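Side-chain contacts in endo-alpha-mannosidase (Bacteroides thetaiotaomicron, PDB 4ACY), which hydrolyses internal alpha-mannosidic linkages, probably acting on N-glycans as an endo-acting glycosidase of family GH99: residues A[57-60]-A[61-64]; A[140-144]-A[145-149]; A[162-165]-A[166-170]; A[227-230]-A[231-235]. All blocks are in the same frame, centred on the assembly; numbering follows the deposited sequence.

Interaction 1 of 4, residues A[57-60]-A[61-64]; sequences GEMK and HWMH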
loop_
_atom_site.group_PDB
_atom_site.type_symbol
_atom_site.label_atom_id
_atom_site.label_comp_id
_atom_site.label_asym_id
_atom_site.label_seq_id
_atom_site.Cartn_x
_atom_site.Cartn_y
_atom_site.Cartn_z
ATOM N N GLY A 57 -13.702 6.771 -19.976
ATOM C CA GLY A 57 -14.339 7.973 -20.500
ATOM C C GLY A 57 -13.775 9.287 -19.990
ATOM O O GLY A 57 -14.184 10.355 -20.448
ATOM N N GLU A 58 -12.854 9.224 -19.032
ATOM C CA GLU A 58 -12.168 10.419 -18.531
ATOM C C GLU A 58 -10.859 9.991 -17.874
ATOM O O GLU A 58 -10.731 8.825 -17.475
ATOM C CB GLU A 58 -13.043 11.169 -17.515
ATOM C CG GLU A 58 -13.206 10.432 -16.172
ATOM C CD GLU A 58 -14.378 10.923 -15.337
ATOM O OE1 GLU A 58 -14.753 12.114 -15.449
ATOM O OE2 GLU A 58 -14.924 10.103 -14.561
HETATM N N MSE A 59 -9.895 10.908 -17.779
HETATM C CA MSE A 59 -8.685 10.652 -16.980
HETATM C C MSE A 59 -9.100 10.591 -15.522
HETATM O O MSE A 59 -9.902 11.404 -15.063
HETATM C CB MSE A 59 -7.631 11.759 -17.116
HETATM C CG MSE A 59 -6.777 11.706 -18.348
HETATM SE SE MSE A 59 -5.764 10.055 -18.549
HETATM C CE MSE A 59 -5.062 10.391 -20.363
ATOM N N LYS A 60 -8.565 9.611 -14.808
ATOM C CA LYS A 60 -8.750 9.529 -13.369
ATOM C C LYS A 60 -7.387 9.349 -12.741
ATOM O O LYS A 60 -6.626 8.460 -13.111
ATOM C CB LYS A 60 -9.673 8.367 -12.995
ATOM C CG LYS A 60 -11.070 8.468 -13.553
ATOM C CD LYS A 60 -11.913 7.289 -13.076
ATOM C CE LYS A 60 -13.330 7.343 -13.648
ATOM N NZ LYS A 60 -13.973 5.983 -13.639
ATOM N N HIS A 61 -7.079 10.215 -11.786
ATOM C CA HIS A 61 -5.795 10.207 -11.065
ATOM C C HIS A 61 -4.542 10.659 -11.828
ATOM O O HIS A 61 -3.678 11.338 -11.251
ATOM C CB HIS A 61 -5.577 8.896 -10.300
ATOM C CG HIS A 61 -6.175 8.920 -8.929
ATOM N ND1 HIS A 61 -5.441 9.232 -7.806
ATOM C CD2 HIS A 61 -7.450 8.727 -8.508
ATOM C CE1 HIS A 61 -6.234 9.213 -6.746
ATOM N NE2 HIS A 61 -7.458 8.909 -7.144
ATOM N N TRP A 62 -4.423 10.297 -13.106
ATOM C CA TRP A 62 -3.354 10.870 -13.924
ATOM C C TRP A 62 -3.572 12.370 -14.035
ATOM O O TRP A 62 -2.617 13.132 -14.175
ATOM C CB TRP A 62 -3.290 10.218 -15.314
ATOM C CG TRP A 62 -3.180 8.730 -15.251
ATOM C CD1 TRP A 62 -4.085 7.819 -15.732
ATOM C CD2 TRP A 62 -2.104 7.963 -14.684
ATOM N NE1 TRP A 62 -3.640 6.545 -15.495
ATOM C CE2 TRP A 62 -2.439 6.601 -14.843
ATOM C CE3 TRP A 62 -0.910 8.293 -14.022
ATOM C CZ2 TRP A 62 -1.610 5.566 -14.404
ATOM C CZ3 TRP A 62 -0.079 7.269 -13.583
ATOM C CH2 TRP A 62 -0.443 5.913 -13.761
HETATM N N MSE A 63 -4.852 12.743 -14.011
HETATM C CA MSE A 63 -5.277 14.104 -13.758
HETATM C C MSE A 63 -5.439 14.209 -12.237
HETATM O O MSE A 63 -6.064 13.353 -11.627
HETATM C CB MSE A 63 -6.603 14.359 -14.473
HETATM C CG MSE A 63 -7.329 15.611 -14.045
HETATM SE SE MSE A 63 -8.925 15.910 -15.107
HETATM C CE MSE A 63 -9.834 14.228 -14.851
ATOM N N HIS A 64 -4.858 15.240 -11.624
ATOM C CA HIS A 64 -4.856 15.322 -10.158
ATOM C C HIS A 64 -4.671 16.769 -9.725
ATOM O O HIS A 64 -3.951 17.519 -10.390
ATOM C CB HIS A 64 -3.706 14.462 -9.630
ATOM C CG HIS A 64 -3.767 14.149 -8.165
ATOM N ND1 HIS A 64 -3.364 15.040 -7.191
ATOM C CD2 HIS A 64 -4.116 13.014 -7.514
ATOM C CE1 HIS A 64 -3.494 14.478 -6.001
ATOM N NE2 HIS A 64 -3.943 13.245 -6.168
#

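Interaction 2 of 4, residues A[140-144]-A[145-149]; sequences DEAAK and VGAKV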
loop_
_atom_site.group_PDB
_atom_site.type_symbol
_atom_site.label_atom_id
_atom_site.label_comp_id
_atom_site.label_asym_id
_atom_site.label_seq_id
_atom_site.Cartn_x
_atom_site.Cartn_y
_atom_site.Cartn_z
ATOM N N ASP A 140 -9.600 -12.400 -10.031
ATOM C CA ASP A 140 -9.628 -13.389 -11.121
ATOM C C ASP A 140 -8.230 -13.624 -11.689
ATOM O O ASP A 140 -7.788 -14.774 -11.855
ATOM C CB ASP A 140 -10.594 -12.947 -12.235
ATOM C CG ASP A 140 -12.057 -13.112 -11.849
ATOM O OD1 ASP A 140 -12.346 -13.781 -10.837
ATOM O OD2 ASP A 140 -12.935 -12.572 -12.559
ATOM N N GLU A 141 -7.512 -12.530 -11.945
ATOM C CA GLU A 141 -6.155 -12.630 -12.480
ATOM C C GLU A 141 -5.151 -13.181 -11.473
ATOM O O GLU A 141 -4.258 -13.957 -11.839
ATOM C CB GLU A 141 -5.696 -11.293 -13.089
ATOM C CG GLU A 141 -6.555 -10.844 -14.279
ATOM C CD GLU A 141 -6.469 -11.810 -15.461
ATOM O OE1 GLU A 141 -5.379 -12.365 -15.708
ATOM O OE2 GLU A 141 -7.502 -12.020 -16.132
ATOM N N ALA A 142 -5.302 -12.810 -10.200
ATOM C CA ALA A 142 -4.419 -13.338 -9.160
ATOM C C ALA A 142 -4.598 -14.857 -9.006
ATOM O O ALA A 142 -3.618 -15.592 -8.855
ATOM C CB ALA A 142 -4.661 -12.621 -7.822
ATOM N N ALA A 143 -5.846 -15.309 -9.075
ATOM C CA ALA A 143 -6.165 -16.727 -8.894
ATOM C C ALA A 143 -5.528 -17.622 -9.964
ATOM O O ALA A 143 -5.214 -18.774 -9.681
ATOM C CB ALA A 143 -7.661 -16.945 -8.828
ATOM N N LYS A 144 -5.313 -17.091 -11.167
ATOM C CA LYS A 144 -4.656 -17.858 -12.258
ATOM C C LYS A 144 -3.191 -18.211 -11.977
ATOM O O LYS A 144 -2.653 -19.179 -12.532
ATOM C CB LYS A 144 -4.719 -17.099 -13.586
ATOM C CG LYS A 144 -6.102 -16.744 -14.093
ATOM C CD LYS A 144 -5.998 -16.333 -15.553
ATOM C CE LYS A 144 -7.053 -15.337 -15.992
ATOM N NZ LYS A 144 -8.433 -15.765 -15.712
ATOM N N VAL A 145 -2.541 -17.423 -11.130
ATOM C CA VAL A 145 -1.110 -17.580 -10.883
ATOM C C VAL A 145 -0.785 -17.875 -9.414
ATOM O O VAL A 145 0.380 -17.942 -9.033
ATOM C CB VAL A 145 -0.324 -16.332 -11.389
ATOM C CG1 VAL A 145 -0.612 -16.073 -12.866
ATOM C CG2 VAL A 145 -0.701 -15.100 -10.554
ATOM N N GLY A 146 -1.818 -18.020 -8.584
ATOM C CA GLY A 146 -1.628 -18.293 -7.154
ATOM C C GLY A 146 -1.328 -17.060 -6.303
ATOM O O GLY A 146 -0.870 -17.184 -5.164
ATOM N N ALA A 147 -1.577 -15.871 -6.848
ATOM C CA ALA A 147 -1.435 -14.644 -6.046
ATOM C C ALA A 147 -2.688 -14.394 -5.206
ATOM O O ALA A 147 -3.742 -14.996 -5.448
ATOM C CB ALA A 147 -1.129 -13.446 -6.935
ATOM N N LYS A 148 -2.575 -13.506 -4.215
ATOM C CA LYS A 148 -3.685 -13.250 -3.290
ATOM C C LYS A 148 -3.958 -11.752 -3.131
ATOM O O LYS A 148 -3.075 -10.931 -3.373
ATOM C CB LYS A 148 -3.393 -13.851 -1.907
ATOM C CG LYS A 148 -3.078 -15.351 -1.910
ATOM C CD LYS A 148 -4.264 -16.187 -2.300
ATOM C CE LYS A 148 -3.889 -17.677 -2.258
ATOM N NZ LYS A 148 -5.006 -18.532 -2.725
ATOM N N VAL A 149 -5.174 -11.413 -2.711
ATOM C CA VAL A 149 -5.588 -10.011 -2.570
ATOM C C VAL A 149 -6.138 -9.764 -1.164
ATOM O O VAL A 149 -7.027 -10.491 -0.701
ATOM C CB VAL A 149 -6.688 -9.656 -3.608
ATOM C CG1 VAL A 149 -7.209 -8.247 -3.405
ATOM C CG2 VAL A 149 -6.175 -9.863 -5.053
#

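Interaction 3 of 4, residues A[162-165]-A[166-170]; sequences QTVR and ENIQY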
loop_
_atom_site.group_PDB
_atom_site.type_symbol
_atom_site.label_atom_id
_atom_site.label_comp_id
_atom_site.label_asym_id
_atom_site.label_seq_id
_atom_site.Cartn_x
_atom_site.Cartn_y
_atom_site.Cartn_z
ATOM N N GLN A 162 -18.448 1.777 12.978
ATOM C CA GLN A 162 -19.637 1.211 12.335
ATOM C C GLN A 162 -19.508 1.079 10.818
ATOM O O GLN A 162 -19.864 0.052 10.257
ATOM C CB GLN A 162 -20.914 1.993 12.701
ATOM C CG GLN A 162 -22.207 1.453 12.056
ATOM C CD GLN A 162 -22.483 -0.025 12.381
ATOM O OE1 GLN A 162 -22.295 -0.483 13.518
ATOM N NE2 GLN A 162 -22.926 -0.772 11.380
ATOM N N THR A 163 -18.993 2.104 10.147
ATOM C CA THR A 163 -18.926 2.031 8.689
ATOM C C THR A 163 -17.756 1.132 8.257
ATOM O O THR A 163 -17.813 0.487 7.212
ATOM C CB THR A 163 -18.874 3.418 8.011
ATOM O OG1 THR A 163 -17.715 4.124 8.451
ATOM C CG2 THR A 163 -20.142 4.243 8.352
ATOM N N VAL A 164 -16.719 1.061 9.083
ATOM C CA VAL A 164 -15.644 0.080 8.828
ATOM C C VAL A 164 -16.231 -1.340 8.936
ATOM O O VAL A 164 -15.984 -2.175 8.070
ATOM C CB VAL A 164 -14.416 0.294 9.742
ATOM C CG1 VAL A 164 -13.421 -0.881 9.641
ATOM C CG2 VAL A 164 -13.721 1.620 9.392
ATOM N N ARG A 165 -17.047 -1.595 9.964
ATOM C CA ARG A 165 -17.721 -2.893 10.077
ATOM C C ARG A 165 -18.493 -3.222 8.811
ATOM O O ARG A 165 -18.381 -4.320 8.281
ATOM C CB ARG A 165 -18.656 -2.962 11.296
ATOM C CG ARG A 165 -19.009 -4.411 11.670
ATOM C CD ARG A 165 -20.016 -4.479 12.812
ATOM N NE ARG A 165 -19.980 -5.769 13.529
ATOM C CZ ARG A 165 -20.493 -6.918 13.088
ATOM N NH1 ARG A 165 -21.099 -6.997 11.911
ATOM N NH2 ARG A 165 -20.388 -8.011 13.836
ATOM N N GLU A 166 -19.255 -2.254 8.307
ATOM C CA GLU A 166 -20.074 -2.475 7.118
ATOM C C GLU A 166 -19.209 -2.815 5.913
ATOM O O GLU A 166 -19.588 -3.631 5.059
ATOM C CB GLU A 166 -20.933 -1.245 6.816
ATOM C CG GLU A 166 -21.967 -0.926 7.902
ATOM C CD GLU A 166 -22.584 0.464 7.755
ATOM O OE1 GLU A 166 -22.271 1.180 6.781
ATOM O OE2 GLU A 166 -23.375 0.850 8.634
ATOM N N ASN A 167 -18.045 -2.174 5.842
ATOM C CA ASN A 167 -17.100 -2.449 4.755
ATOM C C ASN A 167 -16.424 -3.803 4.840
ATOM O O ASN A 167 -16.211 -4.450 3.809
ATOM C CB ASN A 167 -16.065 -1.335 4.631
ATOM C CG ASN A 167 -16.589 -0.174 3.825
ATOM O OD1 ASN A 167 -16.477 -0.159 2.603
ATOM N ND2 ASN A 167 -17.209 0.789 4.504
ATOM N N ILE A 168 -16.078 -4.220 6.058
ATOM C CA ILE A 168 -15.571 -5.568 6.286
ATOM C C ILE A 168 -16.634 -6.570 5.846
ATOM O O ILE A 168 -16.331 -7.533 5.151
ATOM C CB ILE A 168 -15.155 -5.806 7.766
ATOM C CG1 ILE A 168 -13.991 -4.886 8.147
ATOM C CG2 ILE A 168 -14.779 -7.283 8.005
ATOM C CD1 ILE A 168 -13.778 -4.752 9.655
ATOM N N GLN A 169 -17.890 -6.318 6.222
ATOM C CA GLN A 169 -18.970 -7.229 5.857
ATOM C C GLN A 169 -19.112 -7.306 4.350
ATOM O O GLN A 169 -19.251 -8.389 3.803
ATOM C CB GLN A 169 -20.298 -6.799 6.465
ATOM C CG GLN A 169 -20.340 -6.819 7.972
ATOM C CD GLN A 169 -21.608 -6.171 8.497
ATOM O OE1 GLN A 169 -22.701 -6.467 8.018
ATOM N NE2 GLN A 169 -21.474 -5.291 9.482
ATOM N N TYR A 170 -19.065 -6.153 3.680
ATOM C CA TYR A 170 -19.155 -6.139 2.231
ATOM C C TYR A 170 -18.010 -6.929 1.588
ATOM O O TYR A 170 -18.231 -7.733 0.681
ATOM C CB TYR A 170 -19.200 -4.714 1.648
ATOM C CG TYR A 170 -19.335 -4.771 0.142
ATOM C CD1 TYR A 170 -20.593 -4.865 -0.465
ATOM C CD2 TYR A 170 -18.202 -4.811 -0.680
ATOM C CE1 TYR A 170 -20.710 -4.957 -1.846
ATOM C CE2 TYR A 170 -18.316 -4.906 -2.056
ATOM C CZ TYR A 170 -19.572 -4.979 -2.631
ATOM O OH TYR A 170 -19.669 -5.082 -3.994
#

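Interaction 4 of 4, residues A[227-230]-A[231-235]; sequences LTLK and ESELP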
loop_
_atom_site.group_PDB
_atom_site.type_symbol
_atom_site.label_atom_id
_atom_site.label_comp_id
_atom_site.label_asym_id
_atom_site.label_seq_id
_atom_site.Cartn_x
_atom_site.Cartn_y
_atom_site.Cartn_z
ATOM N N LEU A 227 -2.285 1.649 11.435
ATOM C CA LEU A 227 -1.125 2.469 11.117
ATOM C C LEU A 227 -0.629 3.106 12.407
ATOM O O LEU A 227 -1.389 3.790 13.109
ATOM C CB LEU A 227 -1.482 3.547 10.087
ATOM C CG LEU A 227 -0.338 4.449 9.613
ATOM C CD1 LEU A 227 0.737 3.620 8.962
ATOM C CD2 LEU A 227 -0.885 5.482 8.625
ATOM N N THR A 228 0.636 2.852 12.724
ATOM C CA THR A 228 1.263 3.474 13.876
ATOM C C THR A 228 2.186 4.575 13.376
ATOM O O THR A 228 2.834 4.413 12.356
ATOM C CB THR A 228 2.021 2.454 14.780
ATOM O OG1 THR A 228 2.467 3.111 15.991
ATOM C CG2 THR A 228 3.203 1.847 14.060
ATOM N N LEU A 229 2.216 5.690 14.104
ATOM C CA LEU A 229 3.107 6.817 13.794
ATOM C C LEU A 229 4.399 6.808 14.604
ATOM O O LEU A 229 5.412 7.347 14.175
ATOM C CB LEU A 229 2.386 8.136 14.059
ATOM C CG LEU A 229 1.139 8.401 13.233
ATOM C CD1 LEU A 229 0.518 9.686 13.789
ATOM C CD2 LEU A 229 1.498 8.508 11.759
ATOM N N LYS A 230 4.358 6.207 15.787
ATOM C CA LYS A 230 5.518 6.231 16.658
ATOM C C LYS A 230 5.507 5.076 17.648
ATOM O O LYS A 230 4.450 4.633 18.106
ATOM C CB LYS A 230 5.614 7.571 17.404
ATOM C CG LYS A 230 4.431 7.914 18.317
ATOM C CD LYS A 230 4.471 9.391 18.754
ATOM C CE LYS A 230 3.848 10.297 17.716
ATOM N NZ LYS A 230 4.293 11.712 17.896
ATOM N N GLU A 231 6.706 4.602 17.954
ATOM C CA GLU A 231 6.926 3.534 18.918
ATOM C C GLU A 231 6.219 3.778 20.261
ATOM O O GLU A 231 5.711 2.833 20.879
ATOM C CB GLU A 231 8.440 3.357 19.095
ATOM C CG GLU A 231 8.861 2.293 20.070
ATOM C CD GLU A 231 10.201 1.700 19.727
ATOM O OE1 GLU A 231 11.055 2.398 19.122
ATOM O OE2 GLU A 231 10.397 0.523 20.072
ATOM N N SER A 232 6.156 5.043 20.688
ATOM C CA SER A 232 5.565 5.402 21.986
ATOM C C SER A 232 4.042 5.325 22.006
ATOM O O SER A 232 3.428 5.347 23.080
ATOM C CB SER A 232 6.041 6.787 22.453
ATOM O OG SER A 232 5.479 7.805 21.645
ATOM N N GLU A 233 3.425 5.221 20.827
ATOM C CA GLU A 233 1.974 5.085 20.740
ATOM C C GLU A 233 1.525 3.640 20.456
ATOM O O GLU A 233 0.338 3.375 20.256
ATOM C CB GLU A 233 1.391 6.057 19.708
ATOM C CG GLU A 233 1.462 7.509 20.147
ATOM C CD GLU A 233 0.930 8.492 19.111
ATOM O OE1 GLU A 233 0.547 8.090 17.984
ATOM O OE2 GLU A 233 0.902 9.693 19.431
ATOM N N LEU A 234 2.475 2.716 20.458
ATOM C CA LEU A 234 2.157 1.295 20.266
ATOM C C LEU A 234 1.102 0.738 21.248
ATOM O O LEU A 234 0.284 -0.101 20.858
ATOM C CB LEU A 234 3.425 0.435 20.241
ATOM C CG LEU A 234 4.312 0.550 18.992
ATOM C CD1 LEU A 234 5.534 -0.338 19.118
ATOM C CD2 LEU A 234 3.535 0.182 17.733
ATOM N N PRO A 235 1.081 1.220 22.513
ATOM C CA PRO A 235 -0.009 0.788 23.403
ATOM C C PRO A 235 -1.417 1.055 22.863
ATOM O O PRO A 235 -2.359 0.343 23.242
ATOM C CB PRO A 235 0.234 1.613 24.679
ATOM C CG PRO A 235 1.695 1.797 24.707
ATOM C CD PRO A 235 2.118 1.967 23.259
HETATM O O HOH W 1 -0.008 3.446 17.408
HETATM O O HOH W 2 0.614 6.012 16.408
#

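Interaction 1 of 4, residues A[57-60]-A[61-64]
Selenomethionine Met-59 comes up against the indole of Trp-62, the tightly packed half of the turn. Its SE lies 4.0 Å from Trp-62 CD1 and 5.0 Å from the centroid of the five-membered ring, 70° off the ring normal, so the selenium approaches obliquely. A bend at chi2 (-59°) swings SE to the pyrrole part of the indole. Between them the backbone reverses: Trp-62 N makes a weak hydrogen bond to Lys-60 O at 2.9 Å, across a His-61 whose positive phi of 72° fits a gamma turn. The indole is buried, stacked on Tyr-50, and its NE1 is hydrogen-bonded to Tyr-97 O. The looser side is that of the second selenomethionine, Met-63. In the conformer described, its CB packs on Met-59 CB at 3.8 Å, but the residue is exposed and adopts two conformers, so this contact is less certain. His-61 leaves the turn in another direction, stacking on Trp-49, with ND1 hydrogen-bonded to His-331 and NE2 to a glycerol, probably from the crystallisation liquor though it may mark a pocket. This is a Met-aromatic contact in a loop following the first strand of a TIM barrel, on the side where such enzymes carry their active sites.

Interaction 2 of 4, residues A[140-144]-A[145-149]
Ala-142 O is gripped twice, by Ala-147 N at 2.9 Å and by Val-145 N at 3.1 Å, and the two donors arrive from opposite faces of the carbonyl plane. This is the C-terminal end of helix 133-145 in a beta-alpha-beta unit of the TIM barrel, where the chain leaves the helix for strand 148-153. Gly-146 adopts positive phi (81°), and the bond from Ala-147 N forms the six-to-one half of a Schellman ending; the five-to-two pair, Gly-146 N and Ala-143 O, stands 3.6 Å apart and does not complete the motif. Further out, Lys-144 NZ turns back along the helix toward Glu-141 OE2, forming a long salt bridge of 3.9 Å. Val-145 packs against the carbonyl that accepts both bonds: with chi1 at -56°, CG2 sits between the backbone N and the carbonyl carbon and reaches to 3.4 Å from Ala-142 O. The same valine packs on Ile-109 and Ile-113 of helix 102-115, joining neighbouring helices of the outer ring. Beneath the turn, small methyl groups let helix and strand come close. Ala-142 CB touches Ala-147 CB at 3.7 Å in the turn, and on the strand that follows it meets Val-149 CG2 at 4.2 Å.

Interaction 3 of 4, residues A[162-165]-A[166-170]
Helix 161-175, which links barrel strands 148-153 and 189-192, illustrates side-chain pairing one turn apart, with Gln-162 reaching Glu-166 and Asn-167 reaching back to Thr-163. On the outer side, Gln-162 NE2 donates to Glu-166 OE2 over 3.2 Å, almost straight at 171°. The oxygen is met on its anti side, and the amide and carboxylate planes stand 60° apart. A bend at chi2 (57°) of Gln-162 turns its amide toward the glutamate, whose own chain runs extended to meet it. An alanine in place of Glu-166 is likely to leave the Gln-162 amide without this acceptor and freer to turn. On a buried face, Asn-167 folds back on its own helix: ND2 donates to Thr-163 O at 2.8 Å, from above the carbonyl plane, while Asn-167 N reaches the same oxygen at 3.0 Å from the opposite face. Asn-167 OD1 takes a bond from Trp-124 NE1, so both ends of the amide are used. Nearby, Val-164 CG1 meets Ile-168 CD1 at 3.9 Å, and Val-164 packs on Trp-203 and Leu-206 of helix 200-207. Arg-165 instead sends its guanidinium to the carbonyls of Ile-213 and Ser-214. The chemistry implies two different roles for polar groups: a single amide-to-carboxylate bond on the outer side, and within, an amide fixed in orientation by bonds at both its nitrogen and its oxygen.

Interaction 4 of 4, residues A[227-230]-A[231-235]
Lys-230 leads into a 3-10 turn, and its side chain lies along the residues that follow. Glu-231 opens the turn, its N held by Asn-256 OD1 and its side chain on Met-266. Next, Ser-232 places OG 3.4 Å from Lys-230 CD, against the aliphatic part of the lysine. Glu-233 carries most of the contact. Its N donates to Lys-230 O at 3.0 Å from above the carbonyl plane, while its extended side chain lies across the lysine, with OE2 3.5 Å from CE. Lys-230 turns at chi3 (84°), yet NZ stays 4.2 Å from Glu-233 OE2, beyond a salt bridge. Two waters complete the join: one receives from Leu-229 N and donates to Glu-233 OE1 over 2.6 Å, the other donates to Glu-233 O and is shared with Thr-228 OG1. An alanine at Glu-233 would probably leave the first water without its carboxylate acceptor and remove much of the packing along the lysine chain. Leu-234 turns inward, CD2 resting 3.6 Å from Thr-228 OG1, with Met-266 and Trp-269 of helix 263-272 beside it. The loop after barrel strand 223-227 is held by water and backbone bonds above an apolar floor, and the opposite charges probably add only a modest attraction.

The four contacts follow one another along a single TIM-barrel chain, and none touches another. Interactions 1 and 4 lie in loops after strands 42-46 and 223-227, on the face where such barrels place their active sites, yet on opposite sides of the chain's centre, with their own centres about 35 Å apart. Glycerol, probably from the crystallisation liquor, lies beside His-61 in interaction 1 and hints at a pocket there. Interaction 2 closes a helix as it enters strand 148-153, at the other end of the barrel. That strand leads to helix 161-175 of interaction 3, whose nearest atoms lie about 11 Å from those of interaction 2 and about 12 Å from those of interaction 4.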